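Local coordinates for protein putative transcriptional regulator (MarR/EmrR family) (Acinetobacter sp. ADP1, PDB 3NRV) that probably binds DNA as a dimeric winged helix-turn-helix transcription factor of the MarR family and thereby regulates transcription, at residues R44-L49 against Q105-V110. Numbering follows the deposited sequence.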
loop_
_atom_site.group_PDB
_atom_site.type_symbol
_atom_site.label_atom_id
_atom_site.label_comp_id
_atom_site.label_asym_id
_atom_site.label_seq_id
_atom_site.Cartn_x
_atom_site.Cartn_y
_atom_site.Cartn_z
ATOM N N ARG C 44 -5.892 7.148 -3.285
ATOM C CA ARG C 44 -4.531 7.561 -2.940
ATOM C C ARG C 44 -4.005 8.605 -3.929
ATOM O O ARG C 44 -3.369 9.591 -3.556
ATOM C CB ARG C 44 -3.582 6.341 -2.877
ATOM C CG ARG C 44 -3.958 5.313 -1.773
ATOM C CD ARG C 44 -2.989 4.114 -1.761
ATOM N NE ARG C 44 -1.644 4.544 -1.350
ATOM C CZ ARG C 44 -0.513 3.882 -1.608
ATOM N NH1 ARG C 44 -0.545 2.756 -2.300
ATOM N NH2 ARG C 44 0.655 4.360 -1.172
ATOM N N ILE C 45 -4.285 8.393 -5.204
ATOM C CA ILE C 45 -3.807 9.322 -6.212
ATOM C C ILE C 45 -4.547 10.668 -6.170
ATOM O O ILE C 45 -3.929 11.722 -6.243
ATOM C CB ILE C 45 -3.890 8.696 -7.606
ATOM C CG1 ILE C 45 -2.793 7.629 -7.712
ATOM C CG2 ILE C 45 -3.699 9.759 -8.664
ATOM C CD1 ILE C 45 -2.898 6.743 -8.941
ATOM N N ILE C 46 -5.870 10.613 -6.058
ATOM C CA ILE C 46 -6.671 11.829 -5.924
ATOM C C ILE C 46 -6.158 12.668 -4.756
ATOM O O ILE C 46 -6.005 13.894 -4.858
ATOM C CB ILE C 46 -8.176 11.461 -5.763
ATOM C CG1 ILE C 46 -8.745 11.094 -7.137
ATOM C CG2 ILE C 46 -8.976 12.607 -5.159
ATOM C CD1 ILE C 46 -9.951 10.250 -7.046
ATOM N N SER C 47 -5.864 12.004 -3.647
ATOM C CA SER C 47 -5.400 12.716 -2.464
ATOM C C SER C 47 -4.023 13.359 -2.706
ATOM O O SER C 47 -3.739 14.461 -2.222
ATOM C CB SER C 47 -5.393 11.792 -1.242
ATOM O OG SER C 47 -4.734 12.416 -0.156
ATOM N N VAL C 48 -3.176 12.689 -3.479
ATOM C CA VAL C 48 -1.883 13.289 -3.853
ATOM C C VAL C 48 -2.093 14.506 -4.754
ATOM O O VAL C 48 -1.496 15.549 -4.539
ATOM C CB VAL C 48 -0.919 12.297 -4.540
ATOM C CG1 VAL C 48 0.304 13.036 -5.126
ATOM C CG2 VAL C 48 -0.469 11.243 -3.550
ATOM N N LEU C 49 -2.978 14.388 -5.738
ATOM C CA LEU C 49 -3.244 15.496 -6.652
ATOM C C LEU C 49 -3.816 16.722 -5.923
ATOM O O LEU C 49 -3.569 17.863 -6.315
ATOM C CB LEU C 49 -4.172 15.053 -7.788
ATOM C CG LEU C 49 -3.642 13.945 -8.711
ATOM C CD1 LEU C 49 -4.641 13.558 -9.736
ATOM C CD2 LEU C 49 -2.366 14.426 -9.394
ATOM N N GLN C 105 -11.996 17.475 -7.766
ATOM C CA GLN C 105 -11.865 18.324 -6.582
ATOM C C GLN C 105 -13.069 18.144 -5.638
ATOM O O GLN C 105 -12.918 18.147 -4.424
ATOM C CB GLN C 105 -11.707 19.801 -6.986
ATOM C CG GLN C 105 -10.389 20.097 -7.705
ATOM C CD GLN C 105 -10.275 21.530 -8.216
ATOM O OE1 GLN C 105 -11.266 22.238 -8.341
ATOM N NE2 GLN C 105 -9.055 21.949 -8.532
ATOM N N GLU C 106 -14.263 18.015 -6.206
ATOM C CA GLU C 106 -15.485 17.809 -5.395
ATOM C C GLU C 106 -15.397 16.454 -4.697
ATOM O O GLU C 106 -15.701 16.328 -3.513
ATOM C CB GLU C 106 -16.725 17.824 -6.277
ATOM C CG GLU C 106 -17.068 19.174 -6.888
ATOM C CD GLU C 106 -18.085 19.028 -8.009
ATOM O OE1 GLU C 106 -18.306 17.894 -8.455
ATOM O OE2 GLU C 106 -18.652 20.036 -8.465
ATOM N N LEU C 107 -14.958 15.441 -5.439
ATOM C CA LEU C 107 -14.767 14.114 -4.853
ATOM C C LEU C 107 -13.811 14.209 -3.663
ATOM O O LEU C 107 -14.095 13.705 -2.561
ATOM C CB LEU C 107 -14.245 13.132 -5.906
ATOM C CG LEU C 107 -13.905 11.723 -5.400
ATOM C CD1 LEU C 107 -15.107 11.108 -4.669
ATOM C CD2 LEU C 107 -13.459 10.840 -6.549
ATOM N N TYR C 108 -12.691 14.899 -3.860
ATOM C CA TYR C 108 -11.727 15.020 -2.775
ATOM C C TYR C 108 -12.360 15.692 -1.562
ATOM O O TYR C 108 -12.161 15.278 -0.419
ATOM C CB TYR C 108 -10.477 15.792 -3.212
ATOM C CG TYR C 108 -9.517 15.954 -2.069
ATOM C CD1 TYR C 108 -8.659 14.924 -1.701
ATOM C CD2 TYR C 108 -9.501 17.130 -1.320
ATOM C CE1 TYR C 108 -7.795 15.063 -0.616
ATOM C CE2 TYR C 108 -8.644 17.284 -0.245
ATOM C CZ TYR C 108 -7.792 16.256 0.100
ATOM O OH TYR C 108 -6.948 16.436 1.168
ATOM N N GLU C 109 -13.116 16.751 -1.833
ATOM C CA GLU C 109 -13.788 17.519 -0.798
ATOM C C GLU C 109 -14.668 16.591 0.034
ATOM O O GLU C 109 -14.573 16.583 1.253
ATOM C CB GLU C 109 -14.629 18.623 -1.450
ATOM C CG GLU C 109 -15.413 19.507 -0.479
ATOM C CD GLU C 109 -16.315 20.513 -1.210
ATOM O OE1 GLU C 109 -16.271 20.581 -2.467
ATOM O OE2 GLU C 109 -17.073 21.233 -0.529
ATOM N N VAL C 110 -15.501 15.785 -0.619
ATOM C CA VAL C 110 -16.381 14.894 0.133
ATOM C C VAL C 110 -15.704 13.635 0.704
ATOM O O VAL C 110 -16.071 13.183 1.785
ATOM C CB VAL C 110 -17.697 14.538 -0.643
ATOM C CG1 VAL C 110 -18.468 15.814 -1.014
ATOM C CG2 VAL C 110 -17.411 13.687 -1.883
#
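Ile-46 meets two neighbours on the other helix, its branching at CB sending one arm to each. CD1, at the end of the longer branch, touches Leu-107 CD2 at 3.6 Å, the two side chains crossing at about a right angle; leucine suits this place because its side chain also touches Ile-38 and Tyr-83. Chi1 of -78° sets Ile-46 CG1 beside the backbone N and turns CG2 anti to it, 4.0 Å from Tyr-108 CB and, near the ring plane, 4.2 Å from CD1 at the ring edge. With Tyr-108 CG anti to its own N (chi1 178°), the ring reaches along Ser-47, and CE1 approaches Ser-47 CA obliquely at 3.8 Å. Small Ser-47 lets the aromatic ring come this near the backbone; no hydrogen bond joins the segments, which meet through van der Waals contact. Tyrosine also carries a hydroxyl past this packing to weak hydrogen bonds with Lys-6 N and Ile-7 N of the second subunit. The segment axes cross at -102°, nearly perpendicular, which confines the contact to about one turn of each helix. Helix 40-51 is thus joined to helix 102-122, which follows wing strand 97-100; Ile-46 also packs on Leu-100 of that strand and Leu-78 of helix 68-80.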